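Local coordinates for ancestral congerin Con-anc (PDB 3AJY), which binds beta-galactosides such as lactose, as a galectin reconstructed as an ancestor of the fish congerins, at residues 47-50 with 54-57; 29-34 with 78-83; 60-65 with 70-75; 33-38 with 42-47. All blocks are in the same frame, centred on the assembly; numbering follows the deposited sequence.

Interaction 1: residues 47-50 with 54-57. With BGC (beta-D-glucopyranose), chain C; GAL (beta-D-galactopyranose), chain B.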
# COMPACT_ATOMS: atom_id res chain seq x y z
N ASP A 47 -10.16 -11.94 11.53
CA ASP A 47 -9.18 -12.83 12.18
C ASP A 47 -9.36 -14.25 11.68
O ASP A 47 -10.41 -14.85 11.90
CB ASP A 47 -9.33 -12.77 13.71
CG ASP A 47 -8.05 -13.14 14.47
OD1 ASP A 47 -6.95 -13.02 13.90
OD2 ASP A 47 -8.14 -13.55 15.66
N HIS A 48 -8.34 -14.78 11.01
CA HIS A 48 -8.38 -16.13 10.46
C HIS A 48 -7.66 -17.05 11.41
O HIS A 48 -6.43 -17.06 11.47
CB HIS A 48 -7.72 -16.17 9.09
CG HIS A 48 -8.17 -15.06 8.20
ND1 HIS A 48 -7.61 -13.80 8.23
CD2 HIS A 48 -9.16 -15.00 7.27
CE1 HIS A 48 -8.21 -13.02 7.35
NE2 HIS A 48 -9.16 -13.73 6.75
N ARG A 49 -8.44 -17.80 12.15
CA ARG A 49 -7.92 -18.59 13.25
C ARG A 49 -7.82 -20.05 12.84
O ARG A 49 -8.83 -20.75 12.73
CB ARG A 49 -8.79 -18.41 14.49
CG ARG A 49 -9.41 -17.05 14.58
CD ARG A 49 -9.15 -16.27 15.83
NE ARG A 49 -10.16 -16.46 16.84
CZ ARG A 49 -10.60 -15.55 17.72
NH1 ARG A 49 -10.18 -14.29 17.72
NH2 ARG A 49 -11.49 -15.92 18.61
N PHE A 50 -6.60 -20.49 12.59
CA PHE A 50 -6.33 -21.90 12.40
C PHE A 50 -6.61 -22.62 13.71
O PHE A 50 -7.28 -23.66 13.74
CB PHE A 50 -4.87 -22.09 11.98
CG PHE A 50 -4.51 -21.34 10.73
CD1 PHE A 50 -4.02 -20.03 10.80
CD2 PHE A 50 -4.67 -21.93 9.48
CE1 PHE A 50 -3.69 -19.34 9.64
CE2 PHE A 50 -4.34 -21.24 8.32
CZ PHE A 50 -3.86 -19.95 8.40
N ALA A 54 -11.25 -22.35 21.26
CA ALA A 54 -12.21 -23.28 20.67
C ALA A 54 -12.36 -23.07 19.16
O ALA A 54 -12.98 -23.89 18.49
CB ALA A 54 -13.54 -23.13 21.34
N ASP A 55 -11.79 -21.98 18.64
CA ASP A 55 -11.85 -21.66 17.22
C ASP A 55 -10.81 -22.42 16.39
O ASP A 55 -9.62 -22.11 16.44
CB ASP A 55 -11.72 -20.14 17.02
CG ASP A 55 -12.88 -19.36 17.63
OD1 ASP A 55 -14.04 -19.79 17.47
OD2 ASP A 55 -12.65 -18.31 18.28
N GLN A 56 -11.27 -23.40 15.63
CA GLN A 56 -10.40 -24.12 14.70
C GLN A 56 -10.89 -23.82 13.29
O GLN A 56 -12.09 -23.89 13.03
CB GLN A 56 -10.43 -25.64 14.96
CG GLN A 56 -10.22 -26.06 16.43
CD GLN A 56 -8.82 -25.71 16.94
OE1 GLN A 56 -7.80 -26.17 16.41
NE2 GLN A 56 -8.77 -24.90 17.97
N ASN A 57 -9.97 -23.44 12.40
CA ASN A 57 -10.32 -23.04 11.03
C ASN A 57 -11.60 -22.21 10.96
O ASN A 57 -12.55 -22.52 10.22
CB ASN A 57 -10.42 -24.26 10.09
CG ASN A 57 -9.10 -25.01 9.96
OD1 ASN A 57 -8.03 -24.42 9.96
ND2 ASN A 57 -9.19 -26.33 9.83
C2 BGC C . -13.40 -14.89 22.47
C3 BGC C . -12.17 -14.45 21.69
C4 BGC C . -11.51 -13.21 22.31
C5 BGC C . -11.31 -13.47 23.81
C6 BGC C . -10.66 -12.34 24.61
C1 BGC C . -13.02 -15.01 23.94
O1 BGC C . -14.16 -15.34 24.67
O2 BGC C . -13.85 -16.14 21.99
O3 BGC C . -12.59 -14.22 20.38
O4 BGC C . -10.25 -13.03 21.70
O5 BGC C . -12.56 -13.76 24.38
O6 BGC C . -11.45 -11.19 24.43
C1 GAL B . -10.08 -11.73 21.13
C2 GAL B . -8.62 -11.62 20.72
C3 GAL B . -8.35 -10.30 20.00
C4 GAL B . -9.36 -10.11 18.86
C5 GAL B . -10.79 -10.24 19.39
C6 GAL B . -11.88 -10.07 18.32
O2 GAL B . -7.80 -11.71 21.87
O3 GAL B . -7.03 -10.35 19.48
O4 GAL B . -9.13 -11.08 17.85
O5 GAL B . -10.96 -11.49 20.04
O6 GAL B . -13.17 -10.09 18.92
O HOH W 1 -6.17 -25.89 12.29
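Arg49 and Asp55 form the tight half of this contact. NH2 of Arg49 lies 2.7 Å from OD2 of Asp55 in a salt bridge that is nearly straight (N-H...O 165°) and close to the guanidinium plane, whereas the carboxylate is turned 44° against that plane. The arginine chain bends at chi2 and chi3, which curls the guanidinium round so that its oxygen partners all sit at its edge. On the other flank, NH1 binds OD2 of Asp47 at 3.0 Å through the anti lone pair of that oxygen, and NH2 of Arg49 also gives a hydrogen bond of 2.7 Å to O3 of the glucose. Two carboxylates thus fix the rotation of a sugar-binding group.

The outer half is looser. Asn57 N donates to Phe50 O over 3.0 Å, CA of Gln56 makes a CA-H...O contact with the same oxygen, and a water joins Phe50 O to Asn57 OD1, the latter bond weak. Gln56 and Asn57 are solvent-exposed.

The contact closes the turn between strands 41-52 and 58-65. Val60 of the latter strand packs on Arg49 and Asp55, and Asp55 OD1 is salt-bridged to Arg74 of strand 68-75.

Interaction 2: residues 29-34 with 78-83. With GAL (beta-D-galactopyranose), chain B.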
# COMPACT_ATOMS: atom_id res chain seq x y z
N LYS A 29 -1.16 -19.65 14.34
CA LYS A 29 -2.38 -19.81 15.11
C LYS A 29 -3.50 -19.01 14.46
O LYS A 29 -4.63 -19.50 14.35
CB LYS A 29 -2.20 -19.31 16.55
CG LYS A 29 -1.33 -20.17 17.45
CD LYS A 29 -1.76 -20.02 18.93
CE LYS A 29 -1.68 -18.55 19.47
NZ LYS A 29 -2.41 -18.36 20.79
N ARG A 30 -3.18 -17.79 14.04
CA ARG A 30 -4.17 -16.84 13.49
C ARG A 30 -3.43 -15.76 12.73
O ARG A 30 -2.25 -15.51 12.98
CB ARG A 30 -4.97 -16.19 14.63
CG ARG A 30 -4.07 -15.36 15.57
CD ARG A 30 -4.56 -15.23 17.02
NE ARG A 30 -5.66 -14.32 17.14
CZ ARG A 30 -5.75 -13.27 17.96
NH1 ARG A 30 -6.85 -12.55 17.90
NH2 ARG A 30 -4.80 -12.95 18.84
N PHE A 31 -4.11 -15.11 11.79
CA PHE A 31 -3.66 -13.83 11.29
C PHE A 31 -4.88 -12.98 10.97
O PHE A 31 -5.95 -13.52 10.66
CB PHE A 31 -2.70 -13.99 10.09
CG PHE A 31 -3.39 -14.19 8.77
CD1 PHE A 31 -3.87 -15.44 8.41
CD2 PHE A 31 -3.54 -13.13 7.88
CE1 PHE A 31 -4.51 -15.64 7.17
CE2 PHE A 31 -4.18 -13.31 6.65
CZ PHE A 31 -4.66 -14.57 6.31
N SER A 32 -4.73 -11.66 11.08
CA SER A 32 -5.85 -10.74 10.91
C SER A 32 -5.56 -9.63 9.93
O SER A 32 -4.41 -9.22 9.73
CB SER A 32 -6.31 -10.15 12.25
OG SER A 32 -5.29 -9.38 12.84
N ILE A 33 -6.62 -9.19 9.26
CA ILE A 33 -6.60 -7.97 8.47
C ILE A 33 -7.48 -7.01 9.23
O ILE A 33 -8.55 -7.38 9.68
CB ILE A 33 -7.15 -8.24 7.04
CG1 ILE A 33 -6.26 -9.26 6.31
CG2 ILE A 33 -7.29 -6.92 6.26
CD1 ILE A 33 -4.73 -8.91 6.30
N ASN A 34 -6.99 -5.79 9.42
CA ASN A 34 -7.69 -4.78 10.20
C ASN A 34 -7.81 -3.46 9.45
O ASN A 34 -6.82 -2.92 8.96
CB ASN A 34 -6.94 -4.54 11.51
CG ASN A 34 -6.67 -5.82 12.24
OD1 ASN A 34 -7.57 -6.43 12.81
ND2 ASN A 34 -5.42 -6.25 12.22
N PHE A 78 -13.05 -21.41 5.34
CA PHE A 78 -11.66 -21.25 5.68
C PHE A 78 -10.71 -21.82 4.62
O PHE A 78 -10.32 -22.99 4.70
CB PHE A 78 -11.40 -21.87 7.06
CG PHE A 78 -10.21 -21.30 7.76
CD1 PHE A 78 -8.96 -21.88 7.60
CD2 PHE A 78 -10.34 -20.18 8.57
CE1 PHE A 78 -7.85 -21.34 8.24
CE2 PHE A 78 -9.24 -19.65 9.22
CZ PHE A 78 -8.00 -20.23 9.05
N PRO A 79 -10.32 -21.00 3.63
CA PRO A 79 -9.49 -21.50 2.55
C PRO A 79 -7.98 -21.43 2.80
O PRO A 79 -7.20 -21.76 1.91
CB PRO A 79 -9.86 -20.59 1.37
CG PRO A 79 -10.22 -19.31 1.98
CD PRO A 79 -10.67 -19.58 3.42
N PHE A 80 -7.58 -21.03 4.01
CA PHE A 80 -6.18 -20.75 4.27
C PHE A 80 -5.41 -21.91 4.90
O PHE A 80 -6.00 -22.74 5.59
CB PHE A 80 -6.07 -19.49 5.14
CG PHE A 80 -6.63 -18.26 4.49
CD1 PHE A 80 -6.21 -17.88 3.22
CD2 PHE A 80 -7.60 -17.50 5.13
CE1 PHE A 80 -6.72 -16.75 2.60
CE2 PHE A 80 -8.12 -16.36 4.53
CZ PHE A 80 -7.67 -15.98 3.27
N SER A 81 -4.11 -21.97 4.64
CA SER A 81 -3.20 -22.96 5.25
C SER A 81 -1.87 -22.34 5.65
O SER A 81 -1.37 -21.46 4.94
CB SER A 81 -2.91 -24.10 4.27
OG SER A 81 -4.12 -24.70 3.83
N ALA A 82 -1.29 -22.81 6.75
CA ALA A 82 0.03 -22.36 7.18
C ALA A 82 1.03 -22.44 6.02
O ALA A 82 0.99 -23.38 5.23
CB ALA A 82 0.53 -23.21 8.36
N GLY A 83 1.89 -21.43 5.93
CA GLY A 83 2.94 -21.39 4.91
C GLY A 83 2.54 -21.03 3.48
O GLY A 83 3.40 -20.96 2.59
C1 GAL B . -10.08 -11.73 21.13
C2 GAL B . -8.62 -11.62 20.72
C3 GAL B . -8.35 -10.30 20.00
C4 GAL B . -9.36 -10.11 18.86
C5 GAL B . -10.79 -10.24 19.39
C6 GAL B . -11.88 -10.07 18.32
O2 GAL B . -7.80 -11.71 21.87
O3 GAL B . -7.03 -10.35 19.48
O4 GAL B . -9.13 -11.08 17.85
O5 GAL B . -10.96 -11.49 20.04
O6 GAL B . -13.17 -10.09 18.92
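Phe31 directs the edge of its ring at one face of Phe80, with CE1 of Phe31 4.1 Å from CD2 of Phe80. The pair is edge-to-face, with centroids 5.5 Å apart and planes at 70°. CZ of Phe31 stands above the Phe80 ring toward its rim, while CG of Pro79, the residue just before, sits over the centre of the opposite face, so Phe80 is clamped between a phenyl edge and a proline. The first torsion of Phe31 (chi1 82°) sets its ring between the backbone N and the carbonyl carbon and carries it across to the loop. No hydrogen bond links the two segments; both rings are buried and the small interface is wholly apolar. His48 joins the cluster, stacking on Phe31 and meeting Phe80 edge-to-face, and Phe86 and Ile24 of the second sheet pack on both rings.

Arg30, next to Phe31 on strand 30-35, serves the sugar. Its CB points away from the loop, and its NH1 gives galactose O3 a nearly straight hydrogen bond (2.7 Å, 175°); the same nitrogen is salt-bridged to Asp47. Further along, an internal link steadies the strand: Asn34 ND2 donates to Ser32 OG over 3.2 Å, tilted a little from the amide plane.

One strand therefore has two roles: Arg30 faces galactose, and Phe31 enters the aromatic core, where the 78-83 loop closes one end of the galectin beta-sandwich between its two sheets.

Interaction 3: residues 60-65 with 70-75; sequences VLNSMV and ETEQRS. With GAL (beta-D-galactopyranose), chain B; BGC (beta-D-glucopyranose), chain C.
Glu70, Val60 and Leu61 bury the most surface here, with Asn62 close behind. Glu70 is held by its backbone N on Ser63 O, and its CB and CG pack along OG of Ser63; OE1 and that OG both bind Tyr113.

Val60 presses CG2 against one face of the Arg74 guanidinium, 3.8 Å from NE, and CG1 against the Glu72 carboxylate. Arg74 grips OE1 of Glu72 end-on with NH1 (2.9 Å) and NH2, both from one face of the carboxylate. OE2 of Glu72 accepts from galactose O6 (2.7 Å); its approach to glucose O3 is suspiciously short and doubtful in detail.

Leu61 lays CD1 3.7 Å from Gln73 O, and paired backbone bonds between these two residues zip the antiparallel hairpin. With CG anti to the backbone N (chi1 -157°), the Asn62 amide leans toward the facing strand. Asn62 ND2 donates to Glu70 O at 3.0 Å, from well above the carbonyl plane. Asn62 ND2 also donates to galactose O6 at 2.7 Å (166°).

Strand 68-75 is outermost in its sheet within the chain, strand 58-65 pairs on its other side with 41-52, and Leu61 and Gln73 cover Phe109 of strand 106-110.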
# COMPACT_ATOMS: atom_id res chain seq x y z
N VAL A 60 -13.09 -15.02 12.50
CA VAL A 60 -13.81 -14.22 13.47
C VAL A 60 -13.80 -12.81 12.92
O VAL A 60 -12.74 -12.29 12.54
CB VAL A 60 -13.16 -14.30 14.88
CG1 VAL A 60 -13.80 -13.27 15.85
CG2 VAL A 60 -13.28 -15.73 15.43
N LEU A 61 -14.97 -12.19 12.86
CA LEU A 61 -15.12 -10.81 12.42
C LEU A 61 -15.62 -9.98 13.57
O LEU A 61 -16.45 -10.43 14.35
CB LEU A 61 -16.10 -10.70 11.25
CG LEU A 61 -15.79 -11.50 9.98
CD1 LEU A 61 -16.32 -12.93 10.08
CD2 LEU A 61 -16.40 -10.80 8.79
N ASN A 62 -15.14 -8.76 13.67
CA ASN A 62 -15.55 -7.90 14.77
C ASN A 62 -15.13 -6.50 14.47
O ASN A 62 -14.37 -6.27 13.54
CB ASN A 62 -14.90 -8.40 16.08
CG ASN A 62 -15.66 -7.95 17.31
OD1 ASN A 62 -16.58 -7.13 17.23
ND2 ASN A 62 -15.26 -8.48 18.49
N SER A 63 -15.62 -5.56 15.27
CA SER A 63 -15.17 -4.18 15.22
C SER A 63 -14.64 -3.84 16.59
O SER A 63 -14.86 -4.57 17.55
CB SER A 63 -16.32 -3.23 14.84
OG SER A 63 -17.32 -3.17 15.85
N MET A 64 -13.92 -2.72 16.67
CA MET A 64 -13.32 -2.31 17.91
C MET A 64 -13.44 -0.81 18.10
O MET A 64 -13.38 -0.04 17.14
CB MET A 64 -11.84 -2.68 17.92
CG MET A 64 -11.21 -2.53 19.25
SD MET A 64 -9.48 -2.91 19.16
CE MET A 64 -9.18 -3.07 20.93
N VAL A 65 -13.61 -0.44 19.36
CA VAL A 65 -13.60 0.94 19.84
C VAL A 65 -12.48 1.04 20.91
O VAL A 65 -11.95 0.01 21.37
CB VAL A 65 -15.04 1.24 20.30
CG1 VAL A 65 -15.12 1.86 21.63
CG2 VAL A 65 -15.81 2.05 19.21
N GLU A 70 -16.20 -5.37 20.10
CA GLU A 70 -17.66 -5.41 20.09
C GLU A 70 -18.16 -6.84 19.90
O GLU A 70 -17.50 -7.77 20.35
CB GLU A 70 -18.23 -4.40 19.09
CG GLU A 70 -17.87 -2.94 19.48
CD GLU A 70 -19.06 -1.98 19.45
OE1 GLU A 70 -18.95 -0.93 18.79
OE2 GLU A 70 -20.10 -2.27 20.10
N THR A 71 -19.31 -7.04 19.26
CA THR A 71 -19.87 -8.40 19.15
C THR A 71 -19.26 -9.14 17.97
O THR A 71 -19.34 -8.67 16.84
CB THR A 71 -21.41 -8.38 19.06
OG1 THR A 71 -21.95 -7.69 20.19
CG2 THR A 71 -21.99 -9.81 19.00
N GLU A 72 -18.66 -10.30 18.24
CA GLU A 72 -18.03 -11.13 17.20
C GLU A 72 -19.04 -11.82 16.29
O GLU A 72 -20.16 -12.12 16.70
CB GLU A 72 -17.11 -12.21 17.81
CG GLU A 72 -16.15 -11.69 18.87
CD GLU A 72 -15.25 -12.76 19.47
OE1 GLU A 72 -15.73 -13.86 19.81
OE2 GLU A 72 -14.05 -12.49 19.62
N GLN A 73 -18.63 -12.05 15.05
CA GLN A 73 -19.35 -12.91 14.10
C GLN A 73 -18.35 -13.95 13.61
O GLN A 73 -17.14 -13.70 13.59
CB GLN A 73 -19.89 -12.10 12.92
CG GLN A 73 -20.81 -10.95 13.35
CD GLN A 73 -21.72 -10.42 12.24
OE1 GLN A 73 -21.56 -10.76 11.05
NE2 GLN A 73 -22.66 -9.57 12.63
N ARG A 74 -18.86 -15.12 13.24
CA ARG A 74 -18.00 -16.22 12.87
C ARG A 74 -18.38 -16.85 11.55
O ARG A 74 -19.56 -16.86 11.18
CB ARG A 74 -17.99 -17.29 13.95
CG ARG A 74 -17.11 -16.91 15.12
CD ARG A 74 -17.08 -17.98 16.19
NE ARG A 74 -16.00 -17.73 17.16
CZ ARG A 74 -15.98 -16.73 18.03
NH1 ARG A 74 -16.97 -15.85 18.07
NH2 ARG A 74 -14.95 -16.61 18.88
N SER A 75 -17.38 -17.38 10.87
CA SER A 75 -17.59 -18.13 9.66
C SER A 75 -16.66 -19.34 9.58
O SER A 75 -15.48 -19.26 9.95
CB SER A 75 -17.39 -17.22 8.45
OG SER A 75 -17.18 -18.00 7.29
C1 GAL B . -10.08 -11.73 21.13
C2 GAL B . -8.62 -11.62 20.72
C3 GAL B . -8.35 -10.30 20.00
C4 GAL B . -9.36 -10.11 18.86
C5 GAL B . -10.79 -10.24 19.39
C6 GAL B . -11.88 -10.07 18.32
O2 GAL B . -7.80 -11.71 21.87
O3 GAL B . -7.03 -10.35 19.48
O4 GAL B . -9.13 -11.08 17.85
O5 GAL B . -10.96 -11.49 20.04
O6 GAL B . -13.17 -10.09 18.92
C2 BGC C . -13.40 -14.89 22.47
C3 BGC C . -12.17 -14.45 21.69
C4 BGC C . -11.51 -13.21 22.31
C5 BGC C . -11.31 -13.47 23.81
C6 BGC C . -10.66 -12.34 24.61
C1 BGC C . -13.02 -15.01 23.94
O1 BGC C . -14.16 -15.34 24.67
O2 BGC C . -13.85 -16.14 21.99
O3 BGC C . -12.59 -14.22 20.38
O4 BGC C . -10.25 -13.03 21.70
O5 BGC C . -12.56 -13.76 24.38
O6 BGC C . -11.45 -11.19 24.43

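Interaction 4: residues 33-38 with 42-47; sequences INVGES and LSLHLD. With GAL (beta-D-galactopyranose), chain B.
A beta hairpin of the carbohydrate-binding sheet of the galectin sandwich joins strands 30-35 and 41-52, and a classic beta bulge lies near its turn. Ile33 pairs with Leu46 and Val35 with Leu44 as antiparallel hydrogen-bonded pairs. At Val35 the register slips by one: its O accepts from Leu44 N at 3.1 Å and, weakly, from Ser43 N. Gly36 then passes close to Leu42, with their CA atoms 4.0 Å apart.

Each face of the hairpin has its own job. Ile33, Val35, Leu44 and Leu46 turn into the sandwich, where Val35 CG2 lies alongside Leu44 CB (3.6 Å). Ile88, Ile90 and Ile99 of the other sheet pack on Ile33, Leu44 and Leu46, and Leu118 and Leu121 of strand 117-125 on Val35. Asn34 and His45 project toward the sugar as a non-hydrogen-bonded pair, side by side, with amide and imidazole planes only 7° apart. Leu42 wedges its CD1 against Asn34 CB and OD1.

This flat pairing fixes the rotation of the imidazole: with ND1 committed as donor to the amide, His45 NE2 is turned to galactose O4, 2.8 Å away. The link behind it is His45 ND1 to Asn34 OD1, 2.6 Å, in the ring plane and nearly along the C=O axis (N-H...O 169°).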
# COMPACT_ATOMS: atom_id res chain seq x y z
N ILE A 33 -6.62 -9.19 9.26
CA ILE A 33 -6.60 -7.97 8.47
C ILE A 33 -7.48 -7.01 9.23
O ILE A 33 -8.55 -7.38 9.68
CB ILE A 33 -7.15 -8.24 7.04
CG1 ILE A 33 -6.26 -9.26 6.31
CG2 ILE A 33 -7.29 -6.92 6.26
CD1 ILE A 33 -4.73 -8.91 6.30
N ASN A 34 -6.99 -5.79 9.42
CA ASN A 34 -7.69 -4.78 10.20
C ASN A 34 -7.81 -3.46 9.45
O ASN A 34 -6.82 -2.92 8.96
CB ASN A 34 -6.94 -4.54 11.51
CG ASN A 34 -6.67 -5.82 12.24
OD1 ASN A 34 -7.57 -6.43 12.81
ND2 ASN A 34 -5.42 -6.25 12.22
N VAL A 35 -9.02 -2.94 9.35
CA VAL A 35 -9.20 -1.66 8.71
C VAL A 35 -10.09 -0.76 9.56
O VAL A 35 -11.09 -1.20 10.10
CB VAL A 35 -9.74 -1.83 7.26
CG1 VAL A 35 -8.71 -2.57 6.40
CG2 VAL A 35 -11.03 -2.61 7.25
N GLY A 36 -9.68 0.50 9.69
CA GLY A 36 -10.43 1.46 10.47
C GLY A 36 -9.75 2.81 10.53
O GLY A 36 -9.35 3.35 9.51
N GLU A 37 -9.61 3.32 11.75
CA GLU A 37 -9.01 4.63 12.01
C GLU A 37 -7.63 4.51 12.58
O GLU A 37 -6.80 5.40 12.36
CB GLU A 37 -9.82 5.39 13.05
CG GLU A 37 -11.17 5.88 12.61
CD GLU A 37 -11.83 6.73 13.69
OE1 GLU A 37 -11.09 7.31 14.53
OE2 GLU A 37 -13.07 6.82 13.69
N SER A 38 -7.41 3.46 13.37
CA SER A 38 -6.14 3.23 14.08
C SER A 38 -6.11 1.82 14.69
O SER A 38 -7.11 1.11 14.65
CB SER A 38 -5.95 4.27 15.19
OG SER A 38 -6.75 3.94 16.32
N LEU A 42 -11.35 0.16 14.95
CA LEU A 42 -11.42 -0.62 13.73
C LEU A 42 -12.85 -0.85 13.37
O LEU A 42 -13.67 -1.19 14.23
CB LEU A 42 -10.75 -1.99 13.93
CG LEU A 42 -9.29 -2.10 14.38
CD1 LEU A 42 -8.97 -3.58 14.55
CD2 LEU A 42 -8.35 -1.45 13.36
N SER A 43 -13.15 -0.64 12.08
CA SER A 43 -14.44 -1.00 11.52
C SER A 43 -14.53 -2.48 11.20
O SER A 43 -15.62 -3.07 11.27
CB SER A 43 -14.72 -0.18 10.25
OG SER A 43 -15.13 1.14 10.60
N LEU A 44 -13.40 -3.08 10.82
CA LEU A 44 -13.37 -4.49 10.43
C LEU A 44 -12.08 -5.12 10.90
O LEU A 44 -11.01 -4.69 10.51
CB LEU A 44 -13.44 -4.68 8.91
CG LEU A 44 -14.13 -5.88 8.24
CD1 LEU A 44 -13.47 -6.23 6.89
CD2 LEU A 44 -14.28 -7.12 9.11
N HIS A 45 -12.20 -6.14 11.74
CA HIS A 45 -11.09 -6.97 12.16
C HIS A 45 -11.45 -8.35 11.61
O HIS A 45 -12.45 -8.94 12.02
CB HIS A 45 -11.01 -6.96 13.68
CG HIS A 45 -10.22 -8.08 14.29
ND1 HIS A 45 -8.85 -8.15 14.22
CD2 HIS A 45 -10.62 -9.13 15.06
CE1 HIS A 45 -8.43 -9.21 14.90
NE2 HIS A 45 -9.48 -9.82 15.42
N LEU A 46 -10.65 -8.86 10.69
CA LEU A 46 -10.89 -10.13 10.07
C LEU A 46 -9.82 -11.12 10.54
O LEU A 46 -8.72 -11.14 10.01
CB LEU A 46 -10.89 -9.91 8.54
CG LEU A 46 -11.23 -10.99 7.54
CD1 LEU A 46 -12.72 -11.36 7.59
CD2 LEU A 46 -10.84 -10.47 6.13
N ASP A 47 -10.16 -11.94 11.53
CA ASP A 47 -9.18 -12.83 12.18
C ASP A 47 -9.36 -14.25 11.68
O ASP A 47 -10.41 -14.85 11.90
CB ASP A 47 -9.33 -12.77 13.71
CG ASP A 47 -8.05 -13.14 14.47
OD1 ASP A 47 -6.95 -13.02 13.90
OD2 ASP A 47 -8.14 -13.55 15.66
C1 GAL B . -10.08 -11.73 21.13
C2 GAL B . -8.62 -11.62 20.72
C3 GAL B . -8.35 -10.30 20.00
C4 GAL B . -9.36 -10.11 18.86
C5 GAL B . -10.79 -10.24 19.39
C6 GAL B . -11.88 -10.07 18.32
O2 GAL B . -7.80 -11.71 21.87
O3 GAL B . -7.03 -10.35 19.48
O4 GAL B . -9.13 -11.08 17.85
O5 GAL B . -10.96 -11.49 20.04
O6 GAL B . -13.17 -10.09 18.92

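From the N terminus, strand 30-35 opens interactions 2 and 4 together, which share Ile33 and Asn34. Interaction 4 closes the short hairpin into strand 41-52; interaction 1 starts where it ends, at Asp47, and closes the turn to strand 58-65; interaction 3 then closes the hairpin to strand 68-75. These three follow in series, and interaction 2 shuts the long loop round interactions 1 and 3 when the chain reaches 78-83. Interactions 1, 3 and 4 tie consecutive strands of one sheet, with backbone bonds Asp47-Val60 and Asn62-His45 joining them, while interaction 2 fastens that sheet to the loop leading into the other. All four touch galactose.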